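Local coordinates for protein cycloalternan-forming enzyme (Listeria monocytogenes serovar 1/2a, PDB 5F7U) that belongs to glycoside hydrolase family 31 and joins a TIM-barrel domain to beta-rich domains, including a family 6 carbohydrate-binding module, with bound glycans and magnesium ions, at residues 634-645 and 671-682. The protein carries 1 engineered substitution. Numbering follows the deposited sequence.
Sequences GFTGDYPTAELY and EERSPWNAVART. With GLC (alpha-D-glucopyranose), chain F.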
loop_
_atom_site.group_PDB
_atom_site.type_symbol
_atom_site.label_atom_id
_atom_site.label_comp_id
_atom_site.label_asym_id
_atom_site.label_seq_id
_atom_site.Cartn_x
_atom_site.Cartn_y
_atom_site.Cartn_z
ATOM N N GLY A 634 2.904 14.487 -8.086
ATOM C CA GLY A 634 1.807 14.495 -9.091
ATOM C C GLY A 634 2.355 14.522 -10.506
ATOM O O GLY A 634 3.429 15.080 -10.743
ATOM N N PHE A 635 1.630 13.928 -11.457
ATOM C CA PHE A 635 2.179 13.823 -12.820
ATOM C C PHE A 635 1.589 14.851 -13.792
ATOM O O PHE A 635 2.068 14.998 -14.918
ATOM C CB PHE A 635 2.113 12.382 -13.357
ATOM C CG PHE A 635 0.839 12.018 -14.113
ATOM C CD1 PHE A 635 -0.448 12.409 -13.677
ATOM C CD2 PHE A 635 0.933 11.210 -15.253
ATOM C CE1 PHE A 635 -1.587 12.041 -14.414
ATOM C CE2 PHE A 635 -0.211 10.818 -15.969
ATOM C CZ PHE A 635 -1.467 11.242 -15.551
ATOM N N THR A 636 0.557 15.558 -13.345
ATOM C CA THR A 636 -0.141 16.518 -14.210
ATOM C C THR A 636 -0.678 17.700 -13.402
ATOM O O THR A 636 -0.540 17.733 -12.191
ATOM C CB THR A 636 -1.268 15.824 -15.021
ATOM O OG1 THR A 636 -1.653 16.679 -16.115
ATOM C CG2 THR A 636 -2.469 15.460 -14.159
ATOM N N GLY A 637 -1.281 18.661 -14.102
ATOM C CA GLY A 637 -1.705 19.909 -13.502
ATOM C C GLY A 637 -0.568 20.887 -13.624
ATOM O O GLY A 637 0.477 20.572 -14.221
ATOM N N ASP A 638 -0.740 22.057 -13.028
ATOM C CA ASP A 638 0.323 23.059 -13.017
ATOM C C ASP A 638 1.547 22.467 -12.317
ATOM O O ASP A 638 1.414 21.635 -11.397
ATOM C CB ASP A 638 -0.148 24.338 -12.325
ATOM C CG ASP A 638 -1.202 25.105 -13.142
ATOM O OD1 ASP A 638 -1.252 24.973 -14.389
ATOM O OD2 ASP A 638 -1.966 25.866 -12.520
ATOM N N TYR A 639 2.730 22.873 -12.777
ATOM C CA TYR A 639 3.972 22.269 -12.305
ATOM C C TYR A 639 4.061 22.446 -10.790
ATOM O O TYR A 639 3.690 23.513 -10.272
ATOM C CB TYR A 639 5.185 22.905 -13.009
ATOM C CG TYR A 639 6.387 22.018 -12.870
ATOM C CD1 TYR A 639 6.578 20.947 -13.749
ATOM C CD2 TYR A 639 7.283 22.188 -11.817
ATOM C CE1 TYR A 639 7.648 20.082 -13.592
ATOM C CE2 TYR A 639 8.370 21.326 -11.655
ATOM C CZ TYR A 639 8.543 20.282 -12.549
ATOM O OH TYR A 639 9.603 19.416 -12.385
ATOM N N PRO A 640 4.536 21.406 -10.055
ATOM C CA PRO A 640 4.527 21.556 -8.586
ATOM C C PRO A 640 5.367 22.736 -8.137
ATOM O O PRO A 640 6.349 23.098 -8.804
ATOM C CB PRO A 640 5.141 20.239 -8.084
ATOM C CG PRO A 640 5.780 19.619 -9.289
ATOM C CD PRO A 640 4.930 20.053 -10.455
ATOM N N THR A 641 4.980 23.345 -7.021
ATOM C CA THR A 641 5.829 24.357 -6.417
ATOM C C THR A 641 7.079 23.660 -5.878
ATOM O O THR A 641 7.079 22.438 -5.674
ATOM C CB THR A 641 5.111 25.037 -5.244
ATOM O OG1 THR A 641 4.780 24.042 -4.265
ATOM C CG2 THR A 641 3.807 25.695 -5.717
ATOM N N ALA A 642 8.118 24.445 -5.599
ATOM C CA ALA A 642 9.348 23.900 -5.023
ATOM C C ALA A 642 9.063 23.246 -3.681
ATOM O O ALA A 642 9.622 22.177 -3.363
ATOM C CB ALA A 642 10.398 24.991 -4.883
ATOM N N GLU A 643 8.174 23.877 -2.911
ATOM C CA GLU A 643 7.758 23.341 -1.611
ATOM C C GLU A 643 7.130 21.960 -1.768
ATOM O O GLU A 643 7.534 21.006 -1.103
ATOM C CB GLU A 643 6.751 24.292 -0.947
ATOM C CG GLU A 643 6.330 23.818 0.445
ATOM C CD GLU A 643 5.129 24.564 0.994
ATOM O OE1 GLU A 643 4.772 24.310 2.162
ATOM O OE2 GLU A 643 4.549 25.410 0.271
ATOM N N LEU A 644 6.134 21.839 -2.648
ATOM C CA LEU A 644 5.511 20.522 -2.862
ATOM C C LEU A 644 6.545 19.510 -3.352
ATOM O O LEU A 644 6.562 18.366 -2.883
ATOM C CB LEU A 644 4.333 20.588 -3.849
ATOM C CG LEU A 644 3.690 19.227 -4.199
ATOM C CD1 LEU A 644 3.125 18.471 -2.982
ATOM C CD2 LEU A 644 2.578 19.418 -5.209
ATOM N N TYR A 645 7.380 19.927 -4.304
ATOM C CA TYR A 645 8.358 19.011 -4.869
ATOM C C TYR A 645 9.272 18.461 -3.753
ATOM O O TYR A 645 9.534 17.259 -3.710
ATOM C CB TYR A 645 9.158 19.671 -5.991
ATOM C CG TYR A 645 9.973 18.656 -6.766
ATOM C CD1 TYR A 645 9.394 17.939 -7.818
ATOM C CD2 TYR A 645 11.311 18.387 -6.421
ATOM C CE1 TYR A 645 10.119 17.001 -8.520
ATOM C CE2 TYR A 645 12.041 17.436 -7.119
ATOM C CZ TYR A 645 11.434 16.746 -8.160
ATOM O OH TYR A 645 12.144 15.806 -8.872
ATOM N N GLU A 671 7.693 19.073 -18.934
ATOM C CA GLU A 671 6.923 18.750 -17.739
ATOM C C GLU A 671 7.568 17.680 -16.862
ATOM O O GLU A 671 6.948 17.251 -15.885
ATOM C CB GLU A 671 5.499 18.310 -18.132
ATOM C CG GLU A 671 4.613 19.443 -18.659
ATOM C CD GLU A 671 4.250 20.501 -17.622
ATOM O OE1 GLU A 671 4.324 20.265 -16.404
ATOM O OE2 GLU A 671 3.873 21.604 -18.028
ATOM N N GLU A 672 8.806 17.264 -17.166
ATOM C CA GLU A 672 9.463 16.236 -16.331
ATOM C C GLU A 672 9.417 16.606 -14.848
ATOM O O GLU A 672 9.772 17.740 -14.465
ATOM C CB GLU A 672 10.946 16.095 -16.649
ATOM C CG GLU A 672 11.311 15.538 -17.999
ATOM C CD GLU A 672 12.822 15.462 -18.162
ATOM O OE1 GLU A 672 13.605 15.570 -17.164
ATOM O OE2 GLU A 672 13.240 15.349 -19.326
ATOM N N ARG A 673 9.040 15.637 -14.015
ATOM C CA ARG A 673 9.162 15.793 -12.569
ATOM C C ARG A 673 10.537 15.306 -12.074
ATOM O O ARG A 673 10.692 14.873 -10.933
ATOM C CB ARG A 673 8.014 15.073 -11.856
ATOM C CG ARG A 673 6.802 15.969 -11.565
ATOM C CD ARG A 673 6.054 16.354 -12.825
ATOM N NE ARG A 673 4.738 16.926 -12.515
ATOM C CZ ARG A 673 4.057 17.723 -13.335
ATOM N NH1 ARG A 673 4.566 18.079 -14.523
ATOM N NH2 ARG A 673 2.857 18.186 -12.964
ATOM N N SER A 674 11.542 15.395 -12.940
ATOM C CA SER A 674 12.922 15.126 -12.548
ATOM C C SER A 674 13.453 16.290 -11.695
ATOM O O SER A 674 12.940 17.418 -11.811
ATOM C CB SER A 674 13.755 15.002 -13.821
ATOM O OG SER A 674 13.742 16.235 -14.519
ATOM N N PRO A 675 14.506 16.049 -10.864
ATOM C CA PRO A 675 14.967 17.159 -10.015
ATOM C C PRO A 675 15.616 18.283 -10.820
ATOM O O PRO A 675 15.447 19.442 -10.459
ATOM C CB PRO A 675 15.962 16.505 -9.049
ATOM C CG PRO A 675 16.357 15.215 -9.702
ATOM C CD PRO A 675 15.149 14.768 -10.487
ATOM N N TRP A 676 16.315 17.951 -11.915
ATOM C CA TRP A 676 16.918 18.977 -12.759
ATOM C C TRP A 676 15.847 19.838 -13.462
ATOM O O TRP A 676 15.978 21.068 -13.535
ATOM C CB TRP A 676 17.969 18.373 -13.740
ATOM C CG TRP A 676 17.430 17.286 -14.634
ATOM C CD1 TRP A 676 16.849 17.458 -15.850
ATOM C CD2 TRP A 676 17.430 15.867 -14.385
ATOM N NE1 TRP A 676 16.453 16.241 -16.370
ATOM C CE2 TRP A 676 16.788 15.248 -15.491
ATOM C CE3 TRP A 676 17.879 15.060 -13.326
ATOM C CZ2 TRP A 676 16.619 13.857 -15.590
ATOM C CZ3 TRP A 676 17.690 13.662 -13.407
ATOM C CH2 TRP A 676 17.058 13.079 -14.535
ATOM N N ASN A 677 14.779 19.215 -13.960
ATOM C CA ASN A 677 13.684 20.010 -14.519
ATOM C C ASN A 677 12.916 20.807 -13.484
ATOM O O ASN A 677 12.425 21.900 -13.797
ATOM C CB ASN A 677 12.703 19.178 -15.355
ATOM C CG ASN A 677 11.868 20.053 -16.281
ATOM O OD1 ASN A 677 12.416 20.877 -17.017
ATOM N ND2 ASN A 677 10.545 19.938 -16.190
ATOM N N ALA A 678 12.818 20.276 -12.264
ATOM C CA ALA A 678 12.144 21.007 -11.186
ATOM C C ALA A 678 12.902 22.304 -10.874
ATOM O O ALA A 678 12.286 23.361 -10.715
ATOM C CB ALA A 678 11.961 20.121 -9.950
ATOM N N VAL A 679 14.238 22.219 -10.814
ATOM C CA VAL A 679 15.098 23.402 -10.693
ATOM C C VAL A 679 14.797 24.388 -11.839
ATOM O O VAL A 679 14.576 25.588 -11.590
ATOM C CB VAL A 679 16.609 23.015 -10.640
ATOM C CG1 VAL A 679 17.519 24.236 -10.816
ATOM C CG2 VAL A 679 16.926 22.329 -9.323
ATOM N N ALA A 680 14.764 23.893 -13.082
ATOM C CA ALA A 680 14.528 24.750 -14.257
ATOM C C ALA A 680 13.160 25.457 -14.202
ATOM O O ALA A 680 13.096 26.678 -14.387
ATOM C CB ALA A 680 14.670 23.944 -15.545
ATOM N N ARG A 681 12.103 24.706 -13.887
ATOM C CA ARG A 681 10.728 25.216 -13.881
ATOM C C ARG A 681 10.411 26.175 -12.740
ATOM O O ARG A 681 9.705 27.163 -12.950
ATOM C CB ARG A 681 9.709 24.058 -13.872
ATOM C CG ARG A 681 9.654 23.243 -15.163
ATOM C CD ARG A 681 9.144 24.056 -16.362
ATOM N NE ARG A 681 7.818 24.659 -16.122
ATOM C CZ ARG A 681 6.644 24.077 -16.351
ATOM N NH1 ARG A 681 6.568 22.853 -16.847
ATOM N NH2 ARG A 681 5.518 24.729 -16.070
ATOM N N THR A 682 10.936 25.898 -11.550
ATOM C CA THR A 682 10.634 26.717 -10.359
ATOM C C THR A 682 11.655 27.826 -10.131
ATOM O O THR A 682 11.372 28.775 -9.405
ATOM C CB THR A 682 10.621 25.878 -9.054
ATOM O OG1 THR A 682 11.927 25.348 -8.829
ATOM C CG2 THR A 682 9.629 24.729 -9.109
HETATM C C1 GLC F . -2.346 6.376 -18.192
HETATM C C2 GLC F . -1.370 6.230 -17.004
HETATM C C3 GLC F . -0.256 7.296 -17.003
HETATM C C4 GLC F . 0.452 7.331 -18.367
HETATM C C5 GLC F . -0.555 7.305 -19.526
HETATM C C6 GLC F . 0.097 7.175 -20.893
HETATM O O2 GLC F . -2.092 6.129 -15.773
HETATM O O3 GLC F . 0.722 7.033 -15.981
HETATM O O4 GLC F . 1.268 8.513 -18.468
HETATM O O5 GLC F . -1.562 6.281 -19.398
HETATM O O6 GLC F . -0.960 7.357 -21.856
HETATM O O HOH W 1 3.036 23.430 -16.087
#
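The loop 634-641, running into helix 642-653, lies against the loop 671-674 and helix 675-682, with CA atoms 7.3 Å apart at Phe-635 and Arg-673 and 6.2 Å at Ala-642 and Thr-682. Two tyrosines illustrate how ring hydroxyls can secure backbone carbonyls just before a helix. Tyr-639 OH donates to Glu-672 O (2.7 Å), in the carbonyl plane on a lone pair; Asn-677 ND2 is the second donor to that oxygen. Tyr-645 OH reaches Arg-673 O at 2.7 Å from above the carbonyl plane, while Ala-678 CB lies 3.7 Å from the centroid of the Tyr-645 ring, a CH-pi contact. Arg-681 CB lies over one face of the Tyr-639 ring and Pro-640 CD over the opposite one, both toward the rim. Bent at chi2 (70°), Arg-673 lays its guanidinium between Phe-635 O and Pro-640 CD; NE donates to Gly-634 O (2.9 Å), NH1 to Glu-671 O and OE1, and NH2 to Ser-605. Arg-681 NH1 forms a salt bridge to Glu-671 OE2 from above the carboxylate plane and also bonds Ser-670 O. Phe-635 lines a glycan pocket, its CE2 3.7 Å from GLC C3. Carbonyls and Glu-671 thus hold Arg-673 from several sides, which would balance its buried charge and tie the pocket loop to the loop leading into helix 675-682.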